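Side-chain contacts in enolase from the environmental genome shotgun sequencing of the Sargasso Sea (PDB 2QGY), which is of undetermined function but, as a magnesium-binding member of the enolase superfamily, probably abstracts a proton next to a substrate carboxylate: residues 140-145 with 158-163; 152-157 with 188-193; 167-172 with 326-331. One frame throughout, in Å; residues are numbered along the deposited sequence.

Contact 1: residues 140-145 with 158-163; sequences ATCWSD and EKFYGK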
loop_
_atom_site.group_PDB
_atom_site.type_symbol
_atom_site.label_atom_id
_atom_site.label_comp_id
_atom_site.label_asym_id
_atom_site.label_seq_id
_atom_site.Cartn_x
_atom_site.Cartn_y
_atom_site.Cartn_z
ATOM N N ALA A 140 1.999 -15.742 22.963
ATOM C CA ALA A 140 3.241 -15.982 22.257
ATOM C C ALA A 140 3.008 -16.645 20.931
ATOM O O ALA A 140 2.268 -17.649 20.822
ATOM C CB ALA A 140 4.176 -16.835 23.108
ATOM N N THR A 141 3.670 -16.110 19.909
ATOM C CA THR A 141 3.588 -16.673 18.574
ATOM C C THR A 141 4.754 -17.607 18.327
ATOM O O THR A 141 5.899 -17.263 18.591
ATOM C CB THR A 141 3.559 -15.562 17.507
ATOM O OG1 THR A 141 2.338 -14.840 17.643
ATOM C CG2 THR A 141 3.646 -16.123 16.108
ATOM N N CYS A 142 4.432 -18.814 17.858
ATOM C CA CYS A 142 5.435 -19.845 17.549
ATOM C C CYS A 142 5.598 -19.958 16.038
ATOM O O CYS A 142 4.788 -20.594 15.356
ATOM C CB CYS A 142 4.983 -21.207 18.062
ATOM S SG CYS A 142 6.330 -22.361 17.967
ATOM N N TRP A 143 6.628 -19.317 15.507
ATOM C CA TRP A 143 6.852 -19.315 14.090
ATOM C C TRP A 143 8.341 -19.257 13.793
ATOM O O TRP A 143 9.079 -18.538 14.467
ATOM C CB TRP A 143 6.177 -18.073 13.476
ATOM C CG TRP A 143 6.284 -18.034 11.985
ATOM C CD1 TRP A 143 5.407 -18.583 11.072
ATOM C CD2 TRP A 143 7.329 -17.434 11.224
ATOM N NE1 TRP A 143 5.857 -18.362 9.792
ATOM C CE2 TRP A 143 7.025 -17.639 9.858
ATOM C CE3 TRP A 143 8.485 -16.699 11.563
ATOM C CZ2 TRP A 143 7.850 -17.164 8.828
ATOM C CZ3 TRP A 143 9.303 -16.241 10.539
ATOM C CH2 TRP A 143 8.977 -16.466 9.194
ATOM N N SER A 144 8.777 -19.999 12.780
ATOM C CA SER A 144 10.172 -19.899 12.321
ATOM C C SER A 144 10.324 -19.928 10.790
ATOM O O SER A 144 9.557 -20.595 10.087
ATOM C CB SER A 144 11.043 -20.992 12.931
ATOM O OG SER A 144 12.377 -20.880 12.430
ATOM N N ASP A 145 11.324 -19.213 10.289
ATOM C CA ASP A 145 11.655 -19.250 8.857
ATOM C C ASP A 145 12.671 -20.332 8.510
ATOM O O ASP A 145 12.999 -20.512 7.332
ATOM C CB ASP A 145 12.136 -17.888 8.342
ATOM C CG ASP A 145 13.511 -17.501 8.865
ATOM O OD1 ASP A 145 13.815 -17.827 10.034
ATOM O OD2 ASP A 145 14.270 -16.840 8.101
ATOM N N GLU A 158 6.370 -26.855 23.975
ATOM C CA GLU A 158 6.599 -27.219 25.390
ATOM C C GLU A 158 7.295 -26.107 26.184
ATOM O O GLU A 158 6.951 -25.846 27.345
ATOM C CB GLU A 158 7.465 -28.464 25.495
ATOM C CG GLU A 158 6.751 -29.777 25.396
ATOM C CD GLU A 158 7.735 -30.915 25.298
ATOM O OE1 GLU A 158 8.796 -30.829 25.982
ATOM O OE2 GLU A 158 7.456 -31.871 24.528
ATOM N N LYS A 159 8.291 -25.490 25.553
ATOM C CA LYS A 159 9.067 -24.410 26.149
ATOM C C LYS A 159 8.140 -23.242 26.475
ATOM O O LYS A 159 8.081 -22.793 27.605
ATOM C CB LYS A 159 10.187 -23.994 25.191
ATOM C CG LYS A 159 11.133 -22.927 25.723
ATOM C CD LYS A 159 12.037 -22.349 24.611
ATOM C CE LYS A 159 13.171 -23.305 24.205
ATOM N NZ LYS A 159 13.975 -22.830 23.010
ATOM N N PHE A 160 7.417 -22.755 25.465
ATOM C CA PHE A 160 6.409 -21.715 25.654
ATOM C C PHE A 160 5.377 -22.072 26.755
ATOM O O PHE A 160 5.027 -21.244 27.590
ATOM C CB PHE A 160 5.676 -21.457 24.319
ATOM C CG PHE A 160 6.517 -20.735 23.254
ATOM C CD1 PHE A 160 7.898 -20.569 23.389
ATOM C CD2 PHE A 160 5.900 -20.202 22.121
ATOM C CE1 PHE A 160 8.656 -19.926 22.415
ATOM C CE2 PHE A 160 6.650 -19.548 21.132
ATOM C CZ PHE A 160 8.032 -19.396 21.284
ATOM N N TYR A 161 4.868 -23.293 26.727
ATOM C CA TYR A 161 3.919 -23.757 27.757
ATOM C C TYR A 161 4.505 -23.508 29.156
ATOM O O TYR A 161 3.881 -22.852 29.996
ATOM C CB TYR A 161 3.558 -25.239 27.523
ATOM C CG TYR A 161 2.844 -25.909 28.681
ATOM C CD1 TYR A 161 1.497 -25.657 28.931
ATOM C CD2 TYR A 161 3.517 -26.810 29.520
ATOM C CE1 TYR A 161 0.832 -26.261 29.991
ATOM C CE2 TYR A 161 2.859 -27.424 30.596
ATOM C CZ TYR A 161 1.511 -27.151 30.815
ATOM O OH TYR A 161 0.840 -27.750 31.869
ATOM N N GLY A 162 5.729 -23.987 29.368
ATOM C CA GLY A 162 6.466 -23.753 30.615
ATOM C C GLY A 162 6.495 -22.312 31.080
ATOM O O GLY A 162 6.596 -22.040 32.280
ATOM N N LYS A 163 6.364 -21.380 30.130
ATOM C CA LYS A 163 6.534 -19.966 30.429
ATOM C C LYS A 163 5.247 -19.297 30.891
ATOM O O LYS A 163 5.269 -18.167 31.341
ATOM C CB LYS A 163 7.124 -19.232 29.215
ATOM C CG LYS A 163 8.489 -19.740 28.754
ATOM C CD LYS A 163 9.592 -19.498 29.786
ATOM C CE LYS A 163 9.703 -18.031 30.193
ATOM N NZ LYS A 163 9.963 -17.884 31.665
#

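Contact 2: residues 152-157 with 188-193; sequences DYLRQI and REIVGD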
loop_
_atom_site.group_PDB
_atom_site.type_symbol
_atom_site.label_atom_id
_atom_site.label_comp_id
_atom_site.label_asym_id
_atom_site.label_seq_id
_atom_site.Cartn_x
_atom_site.Cartn_y
_atom_site.Cartn_z
ATOM N N ASP A 152 10.163 -30.387 16.038
ATOM C CA ASP A 152 10.889 -29.196 16.497
ATOM C C ASP A 152 9.905 -28.155 17.015
ATOM O O ASP A 152 10.150 -27.527 18.036
ATOM C CB ASP A 152 11.755 -28.611 15.376
ATOM C CG ASP A 152 12.861 -29.568 14.920
ATOM O OD1 ASP A 152 13.337 -30.377 15.754
ATOM O OD2 ASP A 152 13.241 -29.522 13.723
ATOM N N TYR A 153 8.774 -27.999 16.329
ATOM C CA TYR A 153 7.744 -27.081 16.803
ATOM C C TYR A 153 7.183 -27.515 18.151
ATOM O O TYR A 153 7.062 -26.701 19.062
ATOM C CB TYR A 153 6.636 -26.899 15.775
ATOM C CG TYR A 153 6.931 -25.813 14.787
ATOM C CD1 TYR A 153 7.736 -26.062 13.674
ATOM C CD2 TYR A 153 6.424 -24.525 14.968
ATOM C CE1 TYR A 153 8.016 -25.057 12.756
ATOM C CE2 TYR A 153 6.693 -23.512 14.050
ATOM C CZ TYR A 153 7.490 -23.787 12.953
ATOM O OH TYR A 153 7.771 -22.800 12.033
ATOM N N LEU A 154 6.899 -28.809 18.288
ATOM C CA LEU A 154 6.377 -29.355 19.553
ATOM C C LEU A 154 7.252 -29.088 20.771
ATOM O O LEU A 154 6.736 -28.706 21.819
ATOM C CB LEU A 154 6.049 -30.851 19.420
ATOM C CG LEU A 154 4.979 -31.205 18.386
ATOM C CD1 LEU A 154 4.950 -32.708 18.184
ATOM C CD2 LEU A 154 3.597 -30.682 18.765
ATOM N N ARG A 155 8.566 -29.265 20.634
ATOM C CA ARG A 155 9.499 -29.003 21.732
ATOM C C ARG A 155 9.553 -27.503 22.041
ATOM O O ARG A 155 9.672 -27.099 23.199
ATOM C CB ARG A 155 10.906 -29.540 21.422
ATOM C CG ARG A 155 10.996 -31.076 21.260
ATOM C CD ARG A 155 12.376 -31.550 20.743
ATOM N NE ARG A 155 12.745 -30.944 19.456
ATOM C CZ ARG A 155 13.660 -29.981 19.307
ATOM N NH1 ARG A 155 14.324 -29.512 20.366
ATOM N NH2 ARG A 155 13.914 -29.483 18.099
ATOM N N GLN A 156 9.426 -26.677 21.000
ATOM C CA GLN A 156 9.334 -25.226 21.200
ATOM C C GLN A 156 8.021 -24.860 21.877
ATOM O O GLN A 156 7.973 -23.939 22.686
ATOM C CB GLN A 156 9.462 -24.478 19.872
ATOM C CG GLN A 156 9.596 -22.934 19.999
ATOM C CD GLN A 156 10.941 -22.457 20.529
ATOM O OE1 GLN A 156 11.717 -23.229 21.090
ATOM N NE2 GLN A 156 11.223 -21.170 20.347
ATOM N N ILE A 157 6.954 -25.572 21.531
ATOM C CA ILE A 157 5.648 -25.330 22.160
ATOM C C ILE A 157 5.654 -25.776 23.638
ATOM O O ILE A 157 5.040 -25.130 24.463
ATOM C CB ILE A 157 4.474 -25.924 21.301
ATOM C CG1 ILE A 157 4.279 -25.071 20.041
ATOM C CG2 ILE A 157 3.158 -25.952 22.082
ATOM C CD1 ILE A 157 3.907 -25.856 18.830
ATOM N N ARG A 188 -2.511 -29.372 21.642
ATOM C CA ARG A 188 -3.529 -29.340 22.695
ATOM C C ARG A 188 -3.171 -30.300 23.854
ATOM O O ARG A 188 -3.446 -30.016 25.023
ATOM C CB ARG A 188 -4.917 -29.612 22.075
ATOM C CG ARG A 188 -6.131 -29.372 22.980
ATOM C CD ARG A 188 -6.049 -28.069 23.729
ATOM N NE ARG A 188 -6.832 -27.007 23.111
ATOM C CZ ARG A 188 -6.793 -25.736 23.492
ATOM N NH1 ARG A 188 -5.976 -25.346 24.478
ATOM N NH2 ARG A 188 -7.547 -24.846 22.865
ATOM N N GLU A 189 -2.485 -31.391 23.535
ATOM C CA GLU A 189 -2.038 -32.348 24.549
ATOM C C GLU A 189 -0.917 -31.804 25.423
ATOM O O GLU A 189 -0.842 -32.103 26.613
ATOM C CB GLU A 189 -1.580 -33.645 23.892
ATOM C CG GLU A 189 -1.586 -34.803 24.856
ATOM C CD GLU A 189 -0.321 -35.622 24.801
ATOM O OE1 GLU A 189 0.132 -35.947 23.676
ATOM O OE2 GLU A 189 0.212 -35.943 25.893
ATOM N N ILE A 190 -0.039 -31.016 24.817
ATOM C CA ILE A 190 1.060 -30.378 25.518
ATOM C C ILE A 190 0.573 -29.267 26.440
ATOM O O ILE A 190 1.034 -29.155 27.579
ATOM C CB ILE A 190 2.085 -29.789 24.504
ATOM C CG1 ILE A 190 2.686 -30.908 23.642
ATOM C CG2 ILE A 190 3.157 -28.975 25.219
ATOM C CD1 ILE A 190 3.609 -30.423 22.543
ATOM N N VAL A 191 -0.371 -28.460 25.947
ATOM C CA VAL A 191 -0.759 -27.223 26.621
ATOM C C VAL A 191 -2.000 -27.399 27.502
ATOM O O VAL A 191 -2.253 -26.592 28.395
ATOM C CB VAL A 191 -0.932 -26.018 25.604
ATOM C CG1 VAL A 191 0.324 -25.859 24.736
ATOM C CG2 VAL A 191 -2.172 -26.179 24.724
ATOM N N GLY A 192 -2.759 -28.462 27.258
ATOM C CA GLY A 192 -3.944 -28.726 28.053
ATOM C C GLY A 192 -5.150 -28.027 27.470
ATOM O O GLY A 192 -5.032 -27.289 26.491
ATOM N N ASP A 193 -6.312 -28.238 28.078
ATOM C CA ASP A 193 -7.560 -27.739 27.501
ATOM C C ASP A 193 -7.886 -26.286 27.842
ATOM O O ASP A 193 -8.761 -25.691 27.211
ATOM C CB ASP A 193 -8.747 -28.643 27.884
ATOM C CG ASP A 193 -8.677 -30.000 27.234
ATOM O OD1 ASP A 193 -8.425 -30.082 26.016
ATOM O OD2 ASP A 193 -8.886 -30.999 27.950
#

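Contact 3: residues 167-172 with 326-331; sequences GIKIYP and KAEIFP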
loop_
_atom_site.group_PDB
_atom_site.type_symbol
_atom_site.label_atom_id
_atom_site.label_comp_id
_atom_site.label_asym_id
_atom_site.label_seq_id
_atom_site.Cartn_x
_atom_site.Cartn_y
_atom_site.Cartn_z
ATOM N N GLY A 167 -1.416 -17.333 26.145
ATOM C CA GLY A 167 -1.870 -18.059 24.964
ATOM C C GLY A 167 -0.701 -18.416 24.072
ATOM O O GLY A 167 0.385 -17.882 24.237
ATOM N N ILE A 168 -0.910 -19.346 23.150
ATOM C CA ILE A 168 0.112 -19.667 22.145
ATOM C C ILE A 168 -0.552 -19.652 20.773
ATOM O O ILE A 168 -1.640 -20.237 20.591
ATOM C CB ILE A 168 0.783 -21.053 22.410
ATOM C CG1 ILE A 168 1.646 -20.984 23.676
ATOM C CG2 ILE A 168 1.666 -21.491 21.218
ATOM C CD1 ILE A 168 2.146 -22.347 24.183
ATOM N N LYS A 169 0.070 -18.952 19.821
ATOM C CA LYS A 169 -0.409 -18.972 18.438
ATOM C C LYS A 169 0.468 -19.859 17.553
ATOM O O LYS A 169 1.677 -19.712 17.533
ATOM C CB LYS A 169 -0.554 -17.547 17.868
ATOM C CG LYS A 169 -1.224 -17.551 16.512
ATOM C CD LYS A 169 -1.600 -16.164 15.996
ATOM C CE LYS A 169 -0.359 -15.303 15.652
ATOM N NZ LYS A 169 -0.735 -13.861 15.360
ATOM N N ILE A 170 -0.146 -20.822 16.860
ATOM C CA ILE A 170 0.570 -21.690 15.930
ATOM C C ILE A 170 0.093 -21.537 14.485
ATOM O O ILE A 170 -0.954 -20.908 14.220
ATOM C CB ILE A 170 0.434 -23.177 16.353
ATOM C CG1 ILE A 170 -1.049 -23.559 16.394
ATOM C CG2 ILE A 170 1.096 -23.408 17.744
ATOM C CD1 ILE A 170 -1.316 -25.043 16.472
ATOM N N TYR A 171 0.863 -22.092 13.556
ATOM C CA TYR A 171 0.558 -22.041 12.137
ATOM C C TYR A 171 0.350 -23.477 11.650
ATOM O O TYR A 171 1.307 -24.143 11.244
ATOM C CB TYR A 171 1.697 -21.360 11.362
ATOM C CG TYR A 171 1.823 -19.864 11.620
ATOM C CD1 TYR A 171 1.509 -18.934 10.624
ATOM C CD2 TYR A 171 2.274 -19.397 12.841
ATOM C CE1 TYR A 171 1.633 -17.535 10.872
ATOM C CE2 TYR A 171 2.389 -18.020 13.092
ATOM C CZ TYR A 171 2.050 -17.116 12.102
ATOM O OH TYR A 171 2.193 -15.754 12.355
ATOM N N PRO A 172 -0.904 -23.965 11.720
ATOM C CA PRO A 172 -1.205 -25.396 11.590
ATOM C C PRO A 172 -1.446 -25.875 10.159
ATOM O O PRO A 172 -1.660 -27.070 9.961
ATOM C CB PRO A 172 -2.477 -25.534 12.427
ATOM C CG PRO A 172 -3.213 -24.242 12.138
ATOM C CD PRO A 172 -2.126 -23.184 12.000
ATOM N N LYS A 326 -5.542 -10.084 23.766
ATOM C CA LYS A 326 -4.164 -10.381 24.128
ATOM C C LYS A 326 -3.192 -9.854 23.064
ATOM O O LYS A 326 -3.483 -9.923 21.868
ATOM C CB LYS A 326 -4.006 -11.874 24.339
ATOM C CG LYS A 326 -4.759 -12.357 25.597
ATOM C CD LYS A 326 -4.705 -13.848 25.664
ATOM C CE LYS A 326 -6.044 -14.427 25.230
ATOM N NZ LYS A 326 -7.163 -13.845 26.074
ATOM N N ALA A 327 -2.084 -9.276 23.538
ATOM C CA ALA A 327 -1.083 -8.620 22.706
ATOM C C ALA A 327 0.009 -9.578 22.283
ATOM O O ALA A 327 0.447 -10.404 23.080
ATOM C CB ALA A 327 -0.480 -7.427 23.475
ATOM N N GLU A 328 0.466 -9.463 21.029
ATOM C CA GLU A 328 1.348 -10.461 20.448
ATOM C C GLU A 328 2.827 -10.269 20.843
ATOM O O GLU A 328 3.375 -9.149 20.723
ATOM C CB GLU A 328 1.265 -10.394 18.912
ATOM C CG GLU A 328 2.141 -11.433 18.253
ATOM C CD GLU A 328 1.916 -11.530 16.746
ATOM O OE1 GLU A 328 1.620 -10.484 16.134
ATOM O OE2 GLU A 328 2.004 -12.651 16.195
ATOM N N ILE A 329 3.457 -11.329 21.320
ATOM C CA ILE A 329 4.919 -11.325 21.548
ATOM C C ILE A 329 5.588 -12.476 20.799
ATOM O O ILE A 329 4.982 -13.515 20.593
ATOM C CB ILE A 329 5.305 -11.371 23.055
ATOM C CG1 ILE A 329 4.897 -12.686 23.675
ATOM C CG2 ILE A 329 4.705 -10.182 23.848
ATOM C CD1 ILE A 329 5.925 -13.222 24.645
ATOM N N PHE A 330 6.823 -12.252 20.361
ATOM C CA PHE A 330 7.667 -13.289 19.788
ATOM C C PHE A 330 8.722 -13.556 20.843
ATOM O O PHE A 330 9.631 -12.753 21.013
ATOM C CB PHE A 330 8.325 -12.815 18.485
ATOM C CG PHE A 330 7.423 -12.895 17.313
ATOM C CD1 PHE A 330 7.537 -13.932 16.394
ATOM C CD2 PHE A 330 6.426 -11.939 17.130
ATOM C CE1 PHE A 330 6.673 -13.998 15.306
ATOM C CE2 PHE A 330 5.545 -11.999 16.038
ATOM C CZ PHE A 330 5.672 -13.043 15.127
ATOM N N PRO A 331 8.539 -14.631 21.623
ATOM C CA PRO A 331 9.464 -14.849 22.724
ATOM C C PRO A 331 10.917 -14.923 22.248
ATOM O O PRO A 331 11.789 -14.422 22.952
ATOM C CB PRO A 331 9.008 -16.182 23.319
ATOM C CG PRO A 331 7.534 -16.215 23.042
ATOM C CD PRO A 331 7.486 -15.664 21.580
#

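Contact 1: residues 140-145 with 158-163
Phe160 reaches from the helix 150-162 with its CD2 and CE2 atoms to meet Ala140, Thr141 and Cys142, three consecutive residues around the end of strand 135-141. The close part centres on these two ring atoms. Phe160 CE2 lies 3.5 Å from Thr141 O, which sits at the ring edge near its plane, so the partly positive ring hydrogens probably face the carbonyl oxygen. Phe160 CD2 packs 3.9 Å from Ala140 CB, and CE2 lies 3.8 Å from Cys142 CA; both of these neighbours approach the ring obliquely. Cys142 SG stands anti to its backbone N (chi1 -169°), a torsion that leaves the sulfur 5.0 Å from the centroid of the Phe160 ring and 38° off its normal, an oblique sulfur-aromatic contact. All four residues are buried, and Pro331 and Ile168 also touch the Phe160 side chain.

The solvent side is different in kind. Glu158, Lys159, Tyr161 and Lys163 surround Phe160 around the end of the helix but are exposed and make no approach to 140-145; Lys159 NZ instead bridges to Asp28. The packed face is therefore carried by a single aromatic side chain. Helix against the preceding strand, with strand 168-170 following, is the beta-alpha-beta unit of the TIM-like barrel of the enolase superfamily.

Contact 2: residues 152-157 with 188-193
Leu154 and Ile157 of helix 150-162 pack against Ile190 and Val191 of helix 177-191, two successive outer helices of the TIM-like barrel, linked through strand 168-170. The backbones come nearest at Ile157 and Ile190, whose CA atoms are 7.6 Å apart.

The segments meet by van der Waals packing, nearly all of it between apolar side chains. Ile190 has CG1 anti to the carbonyl carbon (chi1 -62°) and continues extended, which carries CD1 toward the neighbouring helix. There Ile190 CD1 lies 3.8 Å from Leu154 CD2 and 3.6 Å from Leu154 O, the two side chains crossing at about a right angle. Deeper in, Ile157 uses its CG2 branch, 3.9 Å from Val191 CG1, while its CG1-CD1 arm leads away to Ile170 of the barrel strand. The other Ile190 branch, CG2, is more loosely set at 4.4 Å from Ile157 CG2. Phe183 extends the apolar layer by touching both Leu154 and Ile157.

Two side-chain polar bonds lie within the segments. On the outer side of its helix, Arg155 NH2 makes a salt bridge of 2.6 Å to Asp152 OD1, one turn back; the oxygen lies close to the guanidinium plane but is met from above the carboxylate plane. At the end of helix 177-191 the chain turns at Gly192 with positive phi. Arg188, which also donates to Leu195 O and Phe220 O, closes back over this turn: its NH1 donates to Gly192 O at 3.0 Å, in the carbonyl plane, with a C=O...N angle of 155°.

Contact 3: residues 167-172 with 326-331
Lys169 and Glu328 meet through their charged ends, forming a salt bridge in which Lys169 NZ donates to Glu328 OE2 at 3.1 Å. The ammonium group comes to this oxygen from well above the carboxylate plane, 60° out of it. OE2 is also 3.6 Å from Lys169 CE, whereas Glu328 OE1 is 4.2 Å from NZ, so the lysine engages one oxygen of the pair. The chain of Lys169 bends at chi3 (68°), while Glu328 runs extended beyond CG; the side chains approach at an oblique angle, and their polar ends bridge the 8.9 Å between Lys169 CA and Glu328 CA.

Strand 135-141 runs parallel to both 168-170 and 327-329, its neighbours in the TIM-like (beta/alpha) barrel of the enolase superfamily, and these two side chains span that middle strand. Both residues are buried, and each polar end has several partners, a shared network that probably fixes the direction of the lysine beside the metal. Lys169 NZ is additionally bonded to Tyr139 OH and forms a salt bridge with Glu226, a magnesium ligand; its side chain lies about 4 Å from the metal at the nearest atoms. On the acid, OE2 accepts from Lys169 and is hydrogen-bonded to Thr141 OG1, while OE1 receives the backbone N-H of Cys303.

Overall arrangement
Contacts 1 and 3 are buried, whereas contact 2 is only partly so; its centre is about 24 Å from the centre of the chain, those of contacts 1 and 3 about 17 and 12 Å. Helix 150-162 serves contacts 1 and 2, facing a barrel strand in one and the next outer helix in the other; contact 3 joins the strands on either side of 135-141. Chemistry follows position: strand-helix and helix-helix packing outside the barrel wall is apolar and aromatic, while the barrel interior beside magnesium uses paired charges. Ala140 O lies 2.7 Å from Lys169 N, linking contacts 1 and 3, and Val191 CG1 packs 4.0 Å from Ile168 CD1, linking 2 and 3.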